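Local coordinates for protein glycinin A3B4 subunit (Glycine max, PDB 2D5F) that probably serves as a seed storage protein, an 11S globulin built from two cupin domains that assembles into hexamers, at residues B[9-14]-B[37-42]; B[17-22]-B[29-34]; B[381-386]-B[430-435]; B[390-395]-B[441-446]. One frame throughout, in Å; residues are numbered along the deposited sequence.

Contact 1: B[9-14]-B[37-42]; sequences CQLNNL and HPELQC
Glu39 OE2, lying against the backbone of Leu14, accepts a hydrogen bond from the N of Asn15, the residue that follows. The chain of Glu39 bends at chi2 (91°), and it runs past Leu14 in the opposite direction, with Leu14 CD2 3.8 Å from Glu39 CG. Leu11 lies over the first turn of the helix: its CD1 sits 3.7 Å from Glu39 CA, while its CD2 meets Pro38 CB, the two side chains crossing at about a right angle. Next to this apolar patch, Cys9 SG and Cys42 SG form a disulfide of 2.0 Å with a chi3 of 98°. An alanine in place of Glu39 would probably deprive the N of Asn15 of its acceptor and open a gap beside Leu14 CD2. Cys9 N also hydrogen-bonds to Asp157 of a neighbouring subunit. A covalent link at one end, greasy packing in the middle and a carboxylate clasp at the other thus fasten this loop along helix 38-43.

Contact 2: B[17-22]-B[29-34]; sequences LEPDHR and LIETWN
The indole of Trp33 lies against the extended chain from Leu17 to Pro19 and meets it in two ways. At its edge, NE1 donates to Leu17 O at 3.0 Å, a nearly straight bond (174°) with the oxygen in the ring plane, although the N-H comes at the carbonyl from above the carbonyl's own plane. Over one face lies Pro19, whose CG is 3.6 Å from the centroid of the six-membered ring, a CH-pi contact; the two side chains point the same way. An alanine for Trp33 would probably take the indole donor from Leu17 O and leave the Pro19 ring without its aromatic floor. Beyond the tryptophan, Thr32 O receives both Asp20 N (2.8 Å) and His21 N (3.1 Å), a classic beta bulge in the hairpin of strands 21-24 and 28-32. Near the hairpin's turn, Arg22 lays its guanidinium across Leu29, CD1 over one face, and salt-bridges to Glu24. Polar edge, apolar face and doubly gripped carbonyl together hold the incoming chain on the edge of the cupin sheet.

Contact 3: B[381-386]-B[430-435]; sequences SPHWNL and VAEQGG
His383 and Val430 form an antiparallel hydrogen-bonded pair, His383 N to Val430 O at 3.0 Å and Val430 N to His383 O at 2.8 Å, just after the chain turns a corner at Pro382. The imidazole takes the position between the backbone N and the carbonyl carbon (chi1 58°), which swings it alongside Val430, pointing the same way. Val430 CG1 stands over one face, 3.8 Å from the ring centroid and offset toward NE2, a CH-pi contact. In the ring plane, ND1 donates to Ser381 O at 2.8 Å and so fixes the ring's rotation. Glu432 OE2 comes to another part of the edge, 3.3 Å from His383 CE1, with the carboxylate turned 36° from the ring. Pro382 CG touches Ala431 CB, where Phe212 of a neighbouring subunit also packs. The side chain of Glu432 is about 3 Å from a bound magnesium ion inside the C-terminal cupin barrel. Its OE2 at the edge by CE1 may polarise the imidazole, though the nearby cation would probably temper this; ND1 is already committed to Ser381 O.

Contact 4: B[390-395]-B[441-446]; sequences SVIYVT and YVVFKT
Tyr441 holds its CG between the backbone N and the carbonyl carbon (chi1 63°), while Ile392 keeps CG2 anti to its own N, and these torsions bring the phenol ring and the isoleucine methyl together: Ile392 CG2 lies 3.4 Å from Tyr441 CD2. They sit on neighbouring antiparallel strands, 390-395 and 438-445, in a sheet of the C-terminal cupin barrel, with segment axes 4.5 Å apart and an angle of 160° between their directions. Val391 N to Phe444 O (2.8 Å) and Tyr393 N to Val442 O (3.0 Å) are two of the four backbone bonds that join them. Ile392 runs side by side with Val443, its CG1 3.9 Å from Val443 CG1, and the side chain of Tyr441 comes to about 3 Å from the bound magnesium ion. On this same face Ser390 OG lies against the extended chain of Lys445, whose NZ goes on to Gln370. The face bearing Val391, Tyr393, Val442 and Phe444 is apolar apart from the tyrosine hydroxyl. Here Tyr393 CB rests 3.9 Å from Val442 CG1, and Phe444 packs on Met68 and Ile70 and Val442 on Ile70, all of strand 67-73, so this face packs the C-terminal cupin against the N-terminal one. At the far end of the pair, Tyr441 CB comes within 3.2 Å of Tyr393 O.

Overall arrangement
From the N terminus, contact 1 closes the first loop by fastening 9-14 to helix 38-43, and contact 2, the hairpin of strands 21-24 and 28-32, is nested inside it; His37 CD2 touches Leu17 CD2 where they meet. Both are complete long before contact 3 closes the chain between 381-386 and 430-435 and contact 4 that between 390-395 and 441-446. Those two loops cross; each contact pairs strands within one of two sheets of the C-terminal cupin. Glu432 and Tyr441, probably hydrogen-bonded to each other, bring contacts 3 and 4 together near the magnesium ion. Trp33 packs on Tyr393, linking contact 2 to contact 4 across the two cupins, while contacts 1 and 3 both reach a neighbouring subunit.

Contact 1: B[9-14]-B[37-42]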
loop_
_atom_site.group_PDB
_atom_site.type_symbol
_atom_site.label_atom_id
_atom_site.label_comp_id
_atom_site.label_asym_id
_atom_site.label_seq_id
_atom_site.Cartn_x
_atom_site.Cartn_y
_atom_site.Cartn_z
ATOM N N CYS B 9 15.393 -10.827 -26.778
ATOM C CA CYS B 9 14.165 -10.537 -27.510
ATOM C C CYS B 9 14.376 -9.883 -28.870
ATOM O O CYS B 9 13.432 -9.366 -29.468
ATOM C CB CYS B 9 13.225 -9.669 -26.679
ATOM S SG CYS B 9 12.403 -10.499 -25.278
ATOM N N GLN B 10 15.610 -9.883 -29.354
ATOM C CA GLN B 10 15.873 -9.322 -30.673
ATOM C C GLN B 10 15.633 -10.477 -31.627
ATOM O O GLN B 10 16.566 -11.085 -32.136
ATOM C CB GLN B 10 17.316 -8.835 -30.794
ATOM C CG GLN B 10 17.643 -7.649 -29.915
ATOM C CD GLN B 10 18.934 -6.965 -30.322
ATOM O OE1 GLN B 10 20.012 -7.554 -30.257
ATOM N NE2 GLN B 10 18.829 -5.712 -30.752
ATOM N N LEU B 11 14.365 -10.793 -31.846
ATOM C CA LEU B 11 14.003 -11.896 -32.720
ATOM C C LEU B 11 13.462 -11.394 -34.051
ATOM O O LEU B 11 12.506 -10.623 -34.092
ATOM C CB LEU B 11 12.964 -12.777 -32.024
ATOM C CG LEU B 11 13.379 -13.304 -30.646
ATOM C CD1 LEU B 11 12.247 -14.132 -30.058
ATOM C CD2 LEU B 11 14.645 -14.139 -30.767
ATOM N N ASN B 12 14.079 -11.837 -35.139
ATOM C CA ASN B 12 13.655 -11.425 -36.469
ATOM C C ASN B 12 12.606 -12.374 -37.013
ATOM O O ASN B 12 12.010 -12.128 -38.061
ATOM C CB ASN B 12 14.858 -11.375 -37.404
ATOM C CG ASN B 12 15.921 -10.413 -36.917
ATOM O OD1 ASN B 12 15.656 -9.219 -36.730
ATOM N ND2 ASN B 12 17.130 -10.924 -36.700
ATOM N N ASN B 13 12.378 -13.462 -36.288
ATOM C CA ASN B 13 11.383 -14.445 -36.688
ATOM C C ASN B 13 10.746 -15.080 -35.451
ATOM O O ASN B 13 11.419 -15.335 -34.454
ATOM C CB ASN B 13 12.037 -15.539 -37.548
ATOM C CG ASN B 13 11.037 -16.584 -38.028
ATOM O OD1 ASN B 13 10.134 -16.284 -38.810
ATOM N ND2 ASN B 13 11.192 -17.819 -37.553
ATOM N N LEU B 14 9.444 -15.317 -35.522
ATOM C CA LEU B 14 8.721 -15.958 -34.433
ATOM C C LEU B 14 8.012 -17.153 -35.040
ATOM O O LEU B 14 7.346 -17.023 -36.058
ATOM C CB LEU B 14 7.675 -15.015 -33.831
ATOM C CG LEU B 14 8.140 -13.728 -33.149
ATOM C CD1 LEU B 14 6.914 -12.983 -32.617
ATOM C CD2 LEU B 14 9.095 -14.060 -32.011
ATOM N N HIS B 37 13.439 -22.594 -26.607
ATOM C CA HIS B 37 13.082 -21.965 -27.873
ATOM C C HIS B 37 13.355 -20.481 -27.651
ATOM O O HIS B 37 12.977 -19.928 -26.613
ATOM C CB HIS B 37 11.591 -22.143 -28.185
ATOM C CG HIS B 37 11.252 -23.471 -28.783
ATOM N ND1 HIS B 37 10.549 -24.440 -28.100
ATOM C CD2 HIS B 37 11.543 -23.999 -29.995
ATOM C CE1 HIS B 37 10.423 -25.509 -28.866
ATOM N NE2 HIS B 37 11.018 -25.267 -30.020
ATOM N N PRO B 38 14.014 -19.817 -28.611
ATOM C CA PRO B 38 14.285 -18.390 -28.413
ATOM C C PRO B 38 13.067 -17.525 -28.081
ATOM O O PRO B 38 13.181 -16.562 -27.321
ATOM C CB PRO B 38 14.993 -17.972 -29.718
ATOM C CG PRO B 38 14.714 -19.104 -30.686
ATOM C CD PRO B 38 14.695 -20.322 -29.813
ATOM N N GLU B 39 11.906 -17.869 -28.630
ATOM C CA GLU B 39 10.692 -17.094 -28.366
ATOM C C GLU B 39 10.321 -17.170 -26.884
ATOM O O GLU B 39 9.990 -16.153 -26.254
ATOM C CB GLU B 39 9.523 -17.612 -29.221
ATOM C CG GLU B 39 9.799 -17.592 -30.721
ATOM C CD GLU B 39 10.409 -18.889 -31.250
ATOM O OE1 GLU B 39 11.185 -19.550 -30.529
ATOM O OE2 GLU B 39 10.116 -19.242 -32.410
ATOM N N LEU B 40 10.388 -18.379 -26.332
ATOM C CA LEU B 40 10.061 -18.601 -24.931
ATOM C C LEU B 40 11.113 -18.010 -23.992
ATOM O O LEU B 40 10.786 -17.576 -22.883
ATOM C CB LEU B 40 9.875 -20.100 -24.665
ATOM C CG LEU B 40 8.670 -20.728 -25.386
ATOM C CD1 LEU B 40 8.623 -22.241 -25.124
ATOM C CD2 LEU B 40 7.375 -20.065 -24.909
ATOM N N GLN B 41 12.368 -17.981 -24.432
ATOM C CA GLN B 41 13.420 -17.405 -23.608
ATOM C C GLN B 41 13.199 -15.902 -23.521
ATOM O O GLN B 41 13.447 -15.291 -22.486
ATOM C CB GLN B 41 14.802 -17.691 -24.196
ATOM C CG GLN B 41 15.161 -19.157 -24.195
ATOM C CD GLN B 41 16.624 -19.384 -24.458
ATOM O OE1 GLN B 41 17.144 -18.995 -25.504
ATOM N NE2 GLN B 41 17.305 -20.012 -23.508
ATOM N N CYS B 42 12.723 -15.310 -24.612
ATOM C CA CYS B 42 12.456 -13.880 -24.631
ATOM C C CYS B 42 11.300 -13.571 -23.669
ATOM O O CYS B 42 11.336 -12.589 -22.926
ATOM C CB CYS B 42 12.121 -13.420 -26.061
ATOM S SG CYS B 42 11.169 -11.868 -26.138
#

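Contact 2: B[17-22]-B[29-34]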
loop_
_atom_site.group_PDB
_atom_site.type_symbol
_atom_site.label_atom_id
_atom_site.label_comp_id
_atom_site.label_asym_id
_atom_site.label_seq_id
_atom_site.Cartn_x
_atom_site.Cartn_y
_atom_site.Cartn_z
ATOM N N LEU B 17 4.691 -22.526 -32.158
ATOM C CA LEU B 17 5.263 -23.705 -31.519
ATOM C C LEU B 17 4.282 -24.738 -30.972
ATOM O O LEU B 17 3.192 -24.399 -30.509
ATOM C CB LEU B 17 6.175 -23.256 -30.375
ATOM C CG LEU B 17 7.210 -22.169 -30.686
ATOM C CD1 LEU B 17 7.821 -21.659 -29.394
ATOM C CD2 LEU B 17 8.284 -22.728 -31.606
ATOM N N GLU B 18 4.704 -26.002 -31.014
ATOM C CA GLU B 18 3.919 -27.124 -30.507
ATOM C C GLU B 18 4.783 -27.894 -29.522
ATOM O O GLU B 18 5.994 -27.725 -29.500
ATOM C CB GLU B 18 3.473 -28.029 -31.656
ATOM C CG GLU B 18 2.323 -27.433 -32.448
ATOM C CD GLU B 18 1.980 -28.224 -33.689
ATOM O OE1 GLU B 18 1.785 -29.455 -33.592
ATOM O OE2 GLU B 18 1.896 -27.605 -34.762
ATOM N N PRO B 19 4.174 -28.758 -28.693
ATOM C CA PRO B 19 4.937 -29.531 -27.707
ATOM C C PRO B 19 6.142 -30.281 -28.267
ATOM O O PRO B 19 6.073 -30.855 -29.352
ATOM C CB PRO B 19 3.886 -30.471 -27.126
ATOM C CG PRO B 19 2.632 -29.654 -27.221
ATOM C CD PRO B 19 2.742 -29.086 -28.612
ATOM N N ASP B 20 7.236 -30.277 -27.509
ATOM C CA ASP B 20 8.477 -30.950 -27.899
ATOM C C ASP B 20 8.733 -32.282 -27.190
ATOM O O ASP B 20 9.358 -33.173 -27.754
ATOM C CB ASP B 20 9.686 -30.053 -27.630
ATOM C CG ASP B 20 9.603 -28.736 -28.348
ATOM O OD1 ASP B 20 9.091 -27.764 -27.752
ATOM O OD2 ASP B 20 10.045 -28.676 -29.513
ATOM N N HIS B 21 8.270 -32.406 -25.952
ATOM C CA HIS B 21 8.487 -33.624 -25.178
ATOM C C HIS B 21 7.184 -34.179 -24.603
ATOM O O HIS B 21 6.273 -33.424 -24.254
ATOM C CB HIS B 21 9.482 -33.338 -24.043
ATOM C CG HIS B 21 9.800 -34.532 -23.196
ATOM N ND1 HIS B 21 10.517 -35.612 -23.667
ATOM C CD2 HIS B 21 9.495 -34.818 -21.908
ATOM C CE1 HIS B 21 10.641 -36.511 -22.705
ATOM N NE2 HIS B 21 10.029 -36.053 -21.628
ATOM N N ARG B 22 7.106 -35.502 -24.500
ATOM C CA ARG B 22 5.914 -36.159 -23.977
ATOM C C ARG B 22 6.261 -37.131 -22.858
ATOM O O ARG B 22 7.298 -37.792 -22.895
ATOM C CB ARG B 22 5.190 -36.914 -25.103
ATOM C CG ARG B 22 4.917 -36.059 -26.333
ATOM C CD ARG B 22 4.426 -36.870 -27.536
ATOM N NE ARG B 22 2.972 -37.019 -27.573
ATOM C CZ ARG B 22 2.303 -38.035 -27.039
ATOM N NH1 ARG B 22 2.955 -39.010 -26.420
ATOM N NH2 ARG B 22 0.981 -38.079 -27.133
ATOM N N LEU B 29 -1.287 -37.860 -19.621
ATOM C CA LEU B 29 -0.199 -37.434 -20.482
ATOM C C LEU B 29 0.250 -36.014 -20.136
ATOM O O LEU B 29 -0.564 -35.163 -19.764
ATOM C CB LEU B 29 -0.675 -37.471 -21.936
ATOM C CG LEU B 29 0.283 -37.024 -23.036
ATOM C CD1 LEU B 29 1.441 -38.016 -23.139
ATOM C CD2 LEU B 29 -0.466 -36.939 -24.357
ATOM N N ILE B 30 1.551 -35.774 -20.250
ATOM C CA ILE B 30 2.112 -34.454 -19.999
ATOM C C ILE B 30 2.971 -34.107 -21.202
ATOM O O ILE B 30 3.878 -34.854 -21.569
ATOM C CB ILE B 30 2.988 -34.420 -18.735
ATOM C CG1 ILE B 30 2.125 -34.679 -17.497
ATOM C CG2 ILE B 30 3.669 -33.060 -18.614
ATOM C CD1 ILE B 30 2.902 -34.657 -16.195
ATOM N N GLU B 31 2.658 -32.981 -21.830
ATOM C CA GLU B 31 3.393 -32.514 -22.993
ATOM C C GLU B 31 3.999 -31.164 -22.665
ATOM O O GLU B 31 3.305 -30.270 -22.182
ATOM C CB GLU B 31 2.445 -32.375 -24.177
ATOM C CG GLU B 31 1.856 -33.688 -24.645
ATOM C CD GLU B 31 0.735 -33.481 -25.626
ATOM O OE1 GLU B 31 -0.428 -33.372 -25.186
ATOM O OE2 GLU B 31 1.015 -33.405 -26.840
ATOM N N THR B 32 5.292 -31.005 -22.914
ATOM C CA THR B 32 5.931 -29.731 -22.628
ATOM C C THR B 32 6.604 -29.117 -23.839
ATOM O O THR B 32 7.051 -29.822 -24.742
ATOM C CB THR B 32 6.996 -29.866 -21.510
ATOM O OG1 THR B 32 8.040 -30.751 -21.936
ATOM C CG2 THR B 32 6.362 -30.411 -20.237
ATOM N N TRP B 33 6.645 -27.789 -23.858
ATOM C CA TRP B 33 7.323 -27.049 -24.920
ATOM C C TRP B 33 8.728 -26.854 -24.353
ATOM O O TRP B 33 8.874 -26.554 -23.166
ATOM C CB TRP B 33 6.662 -25.686 -25.138
ATOM C CG TRP B 33 5.427 -25.696 -26.031
ATOM C CD1 TRP B 33 5.351 -25.253 -27.327
ATOM C CD2 TRP B 33 4.101 -26.114 -25.673
ATOM N NE1 TRP B 33 4.061 -25.364 -27.792
ATOM C CE2 TRP B 33 3.273 -25.893 -26.801
ATOM C CE3 TRP B 33 3.530 -26.659 -24.509
ATOM C CZ2 TRP B 33 1.902 -26.188 -26.798
ATOM C CZ3 TRP B 33 2.160 -26.955 -24.505
ATOM C CH2 TRP B 33 1.366 -26.721 -25.646
ATOM N N ASN B 34 9.757 -27.055 -25.171
ATOM C CA ASN B 34 11.135 -26.883 -24.713
ATOM C C ASN B 34 11.316 -25.418 -24.295
ATOM O O ASN B 34 11.069 -24.507 -25.090
ATOM C CB ASN B 34 12.109 -27.220 -25.847
ATOM C CG ASN B 34 13.548 -27.286 -25.380
ATOM O OD1 ASN B 34 14.026 -26.399 -24.674
ATOM N ND2 ASN B 34 14.250 -28.341 -25.780
#

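Contact 3: B[381-386]-B[430-435]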
loop_
_atom_site.group_PDB
_atom_site.type_symbol
_atom_site.label_atom_id
_atom_site.label_comp_id
_atom_site.label_asym_id
_atom_site.label_seq_id
_atom_site.Cartn_x
_atom_site.Cartn_y
_atom_site.Cartn_z
ATOM N N SER B 381 -8.168 -5.663 -34.461
ATOM C CA SER B 381 -7.259 -4.685 -35.059
ATOM C C SER B 381 -5.906 -4.529 -34.367
ATOM O O SER B 381 -5.753 -4.862 -33.192
ATOM C CB SER B 381 -7.959 -3.325 -35.166
ATOM O OG SER B 381 -8.494 -2.915 -33.925
ATOM N N PRO B 382 -4.898 -4.024 -35.104
ATOM C CA PRO B 382 -3.547 -3.821 -34.575
ATOM C C PRO B 382 -3.529 -3.201 -33.181
ATOM O O PRO B 382 -4.045 -2.104 -32.958
ATOM C CB PRO B 382 -2.902 -2.927 -35.631
ATOM C CG PRO B 382 -3.518 -3.446 -36.893
ATOM C CD PRO B 382 -4.975 -3.581 -36.508
ATOM N N HIS B 383 -2.927 -3.929 -32.246
ATOM C CA HIS B 383 -2.817 -3.496 -30.861
ATOM C C HIS B 383 -1.501 -4.022 -30.302
ATOM O O HIS B 383 -0.853 -4.866 -30.922
ATOM C CB HIS B 383 -3.983 -4.062 -30.038
ATOM C CG HIS B 383 -4.077 -5.560 -30.062
ATOM N ND1 HIS B 383 -4.551 -6.263 -31.149
ATOM C CD2 HIS B 383 -3.763 -6.489 -29.124
ATOM C CE1 HIS B 383 -4.529 -7.557 -30.881
ATOM N NE2 HIS B 383 -4.054 -7.721 -29.659
ATOM N N TRP B 384 -1.102 -3.509 -29.141
ATOM C CA TRP B 384 0.116 -3.969 -28.484
ATOM C C TRP B 384 -0.058 -3.906 -26.973
ATOM O O TRP B 384 -0.965 -3.247 -26.463
ATOM C CB TRP B 384 1.320 -3.127 -28.912
ATOM C CG TRP B 384 1.396 -1.771 -28.269
ATOM C CD1 TRP B 384 2.003 -1.455 -27.089
ATOM C CD2 TRP B 384 0.850 -0.549 -28.778
ATOM N NE1 TRP B 384 1.874 -0.111 -26.833
ATOM C CE2 TRP B 384 1.169 0.468 -27.854
ATOM C CE3 TRP B 384 0.120 -0.216 -29.926
ATOM C CZ2 TRP B 384 0.782 1.801 -28.041
ATOM C CZ3 TRP B 384 -0.265 1.109 -30.112
ATOM C CH2 TRP B 384 0.068 2.099 -29.173
ATOM N N ASN B 385 0.804 -4.614 -26.257
ATOM C CA ASN B 385 0.747 -4.622 -24.814
ATOM C C ASN B 385 1.843 -3.692 -24.327
ATOM O O ASN B 385 3.010 -3.854 -24.672
ATOM C CB ASN B 385 0.941 -6.046 -24.291
ATOM C CG ASN B 385 -0.181 -6.976 -24.728
ATOM O OD1 ASN B 385 0.042 -7.944 -25.459
ATOM N ND2 ASN B 385 -1.395 -6.678 -24.290
ATOM N N LEU B 386 1.448 -2.707 -23.533
ATOM C CA LEU B 386 2.366 -1.712 -23.012
ATOM C C LEU B 386 3.374 -2.217 -22.000
ATOM O O LEU B 386 4.543 -1.847 -22.046
ATOM C CB LEU B 386 1.585 -0.574 -22.347
ATOM C CG LEU B 386 0.822 0.453 -23.188
ATOM C CD1 LEU B 386 -0.307 -0.202 -23.976
ATOM C CD2 LEU B 386 0.273 1.505 -22.247
ATOM N N VAL B 430 0.424 -6.554 -32.790
ATOM C CA VAL B 430 -0.192 -7.769 -33.295
ATOM C C VAL B 430 -1.639 -7.559 -33.748
ATOM O O VAL B 430 -2.332 -6.651 -33.280
ATOM C CB VAL B 430 -0.145 -8.882 -32.213
ATOM C CG1 VAL B 430 -0.915 -8.436 -30.971
ATOM C CG2 VAL B 430 -0.707 -10.187 -32.764
ATOM N N ALA B 431 -2.084 -8.402 -34.672
ATOM C CA ALA B 431 -3.449 -8.348 -35.180
ATOM C C ALA B 431 -3.879 -9.764 -35.546
ATOM O O ALA B 431 -3.047 -10.590 -35.926
ATOM C CB ALA B 431 -3.529 -7.438 -36.392
ATOM N N GLU B 432 -5.170 -10.042 -35.412
ATOM C CA GLU B 432 -5.703 -11.367 -35.708
ATOM C C GLU B 432 -7.030 -11.308 -36.467
ATOM O O GLU B 432 -7.849 -10.422 -36.229
ATOM C CB GLU B 432 -5.928 -12.149 -34.406
ATOM C CG GLU B 432 -4.669 -12.495 -33.619
ATOM C CD GLU B 432 -4.417 -11.574 -32.432
ATOM O OE1 GLU B 432 -3.543 -11.920 -31.611
ATOM O OE2 GLU B 432 -5.080 -10.516 -32.316
ATOM N N GLN B 433 -7.232 -12.252 -37.384
ATOM C CA GLN B 433 -8.484 -12.332 -38.135
ATOM C C GLN B 433 -8.971 -13.773 -38.151
ATOM O O GLN B 433 -8.268 -14.672 -38.613
ATOM C CB GLN B 433 -8.326 -11.834 -39.574
ATOM C CG GLN B 433 -9.617 -11.984 -40.392
ATOM C CD GLN B 433 -9.643 -11.098 -41.626
ATOM O OE1 GLN B 433 -8.603 -10.809 -42.214
ATOM N NE2 GLN B 433 -10.836 -10.673 -42.028
ATOM N N GLY B 434 -10.176 -13.981 -37.634
ATOM C CA GLY B 434 -10.745 -15.314 -37.584
ATOM C C GLY B 434 -10.851 -15.954 -38.957
ATOM O O GLY B 434 -11.194 -15.296 -39.942
ATOM N N GLY B 435 -10.547 -17.244 -39.018
ATOM C CA GLY B 435 -10.618 -17.952 -40.279
ATOM C C GLY B 435 -12.040 -18.347 -40.625
ATOM O O GLY B 435 -13.009 -17.737 -40.178
#

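Contact 4: B[390-395]-B[441-446]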
loop_
_atom_site.group_PDB
_atom_site.type_symbol
_atom_site.label_atom_id
_atom_site.label_comp_id
_atom_site.label_asym_id
_atom_site.label_seq_id
_atom_site.Cartn_x
_atom_site.Cartn_y
_atom_site.Cartn_z
ATOM N N SER B 390 3.563 -11.514 -24.007
ATOM C CA SER B 390 2.340 -12.300 -24.079
ATOM C C SER B 390 2.589 -13.627 -24.762
ATOM O O SER B 390 3.519 -13.755 -25.559
ATOM C CB SER B 390 1.267 -11.543 -24.864
ATOM O OG SER B 390 0.911 -10.344 -24.214
ATOM N N VAL B 391 1.761 -14.613 -24.440
ATOM C CA VAL B 391 1.869 -15.931 -25.059
ATOM C C VAL B 391 0.467 -16.402 -25.431
ATOM O O VAL B 391 -0.388 -16.622 -24.563
ATOM C CB VAL B 391 2.511 -16.967 -24.114
ATOM C CG1 VAL B 391 2.749 -18.272 -24.871
ATOM C CG2 VAL B 391 3.822 -16.423 -23.556
ATOM N N ILE B 392 0.235 -16.533 -26.729
ATOM C CA ILE B 392 -1.051 -16.969 -27.236
ATOM C C ILE B 392 -1.082 -18.478 -27.413
ATOM O O ILE B 392 -0.127 -19.073 -27.908
ATOM C CB ILE B 392 -1.348 -16.348 -28.618
ATOM C CG1 ILE B 392 -1.496 -14.832 -28.498
ATOM C CG2 ILE B 392 -2.623 -16.949 -29.195
ATOM C CD1 ILE B 392 -1.535 -14.128 -29.838
ATOM N N TYR B 393 -2.171 -19.098 -26.979
ATOM C CA TYR B 393 -2.352 -20.531 -27.174
ATOM C C TYR B 393 -3.734 -20.643 -27.810
ATOM O O TYR B 393 -4.728 -20.232 -27.212
ATOM C CB TYR B 393 -2.336 -21.313 -25.859
ATOM C CG TYR B 393 -2.646 -22.781 -26.077
ATOM C CD1 TYR B 393 -1.663 -23.663 -26.528
ATOM C CD2 TYR B 393 -3.949 -23.267 -25.933
ATOM C CE1 TYR B 393 -1.970 -24.995 -26.838
ATOM C CE2 TYR B 393 -4.269 -24.598 -26.240
ATOM C CZ TYR B 393 -3.270 -25.453 -26.697
ATOM O OH TYR B 393 -3.579 -26.753 -27.032
ATOM N N VAL B 394 -3.798 -21.175 -29.026
ATOM C CA VAL B 394 -5.082 -21.301 -29.706
ATOM C C VAL B 394 -5.845 -22.495 -29.164
ATOM O O VAL B 394 -5.346 -23.616 -29.163
ATOM C CB VAL B 394 -4.896 -21.438 -31.230
ATOM C CG1 VAL B 394 -6.264 -21.560 -31.922
ATOM C CG2 VAL B 394 -4.151 -20.217 -31.756
ATOM N N THR B 395 -7.057 -22.236 -28.691
ATOM C CA THR B 395 -7.887 -23.277 -28.114
ATOM C C THR B 395 -8.851 -23.878 -29.130
ATOM O O THR B 395 -9.369 -24.970 -28.927
ATOM C CB THR B 395 -8.683 -22.728 -26.921
ATOM O OG1 THR B 395 -9.400 -21.560 -27.333
ATOM C CG2 THR B 395 -7.744 -22.359 -25.786
ATOM N N TYR B 441 -8.721 -18.225 -28.563
ATOM C CA TYR B 441 -7.451 -18.426 -27.901
ATOM C C TYR B 441 -7.359 -17.695 -26.572
ATOM O O TYR B 441 -8.110 -16.757 -26.298
ATOM C CB TYR B 441 -6.297 -17.968 -28.803
ATOM C CG TYR B 441 -6.298 -16.491 -29.133
ATOM C CD1 TYR B 441 -6.966 -16.002 -30.257
ATOM C CD2 TYR B 441 -5.615 -15.581 -28.327
ATOM C CE1 TYR B 441 -6.948 -14.642 -30.571
ATOM C CE2 TYR B 441 -5.589 -14.224 -28.631
ATOM C CZ TYR B 441 -6.251 -13.759 -29.750
ATOM O OH TYR B 441 -6.196 -12.418 -30.047
ATOM N N VAL B 442 -6.443 -18.159 -25.734
ATOM C CA VAL B 442 -6.202 -17.511 -24.460
ATOM C C VAL B 442 -4.856 -16.837 -24.665
ATOM O O VAL B 442 -4.050 -17.290 -25.485
ATOM C CB VAL B 442 -6.088 -18.523 -23.292
ATOM C CG1 VAL B 442 -4.954 -19.514 -23.552
ATOM C CG2 VAL B 442 -5.830 -17.773 -21.989
ATOM N N VAL B 443 -4.619 -15.745 -23.953
ATOM C CA VAL B 443 -3.347 -15.050 -24.060
ATOM C C VAL B 443 -2.850 -14.825 -22.659
ATOM O O VAL B 443 -3.484 -14.111 -21.889
ATOM C CB VAL B 443 -3.458 -13.656 -24.688
ATOM C CG1 VAL B 443 -2.062 -13.126 -25.002
ATOM C CG2 VAL B 443 -4.298 -13.699 -25.908
ATOM N N PHE B 444 -1.724 -15.436 -22.323
ATOM C CA PHE B 444 -1.153 -15.244 -21.004
ATOM C C PHE B 444 -0.262 -14.004 -21.092
ATOM O O PHE B 444 0.456 -13.822 -22.072
ATOM C CB PHE B 444 -0.322 -16.460 -20.603
ATOM C CG PHE B 444 -1.087 -17.761 -20.607
ATOM C CD1 PHE B 444 -0.959 -18.655 -21.668
ATOM C CD2 PHE B 444 -1.904 -18.107 -19.531
ATOM C CE1 PHE B 444 -1.627 -19.881 -21.658
ATOM C CE2 PHE B 444 -2.581 -19.334 -19.509
ATOM C CZ PHE B 444 -2.443 -20.222 -20.572
ATOM N N LYS B 445 -0.321 -13.137 -20.090
ATOM C CA LYS B 445 0.511 -11.936 -20.089
ATOM C C LYS B 445 1.259 -11.876 -18.762
ATOM O O LYS B 445 0.667 -12.086 -17.698
ATOM C CB LYS B 445 -0.351 -10.686 -20.299
ATOM C CG LYS B 445 -1.151 -10.740 -21.604
ATOM C CD LYS B 445 -1.883 -9.442 -21.900
ATOM C CE LYS B 445 -2.716 -9.575 -23.167
ATOM N NZ LYS B 445 -3.424 -8.307 -23.478
ATOM N N THR B 446 2.559 -11.597 -18.835
ATOM C CA THR B 446 3.411 -11.559 -17.649
ATOM C C THR B 446 3.385 -10.292 -16.786
ATOM O O THR B 446 4.424 -9.714 -16.453
ATOM C CB THR B 446 4.875 -11.905 -18.022
ATOM O OG1 THR B 446 5.310 -11.076 -19.104
ATOM C CG2 THR B 446 4.972 -13.367 -18.446
#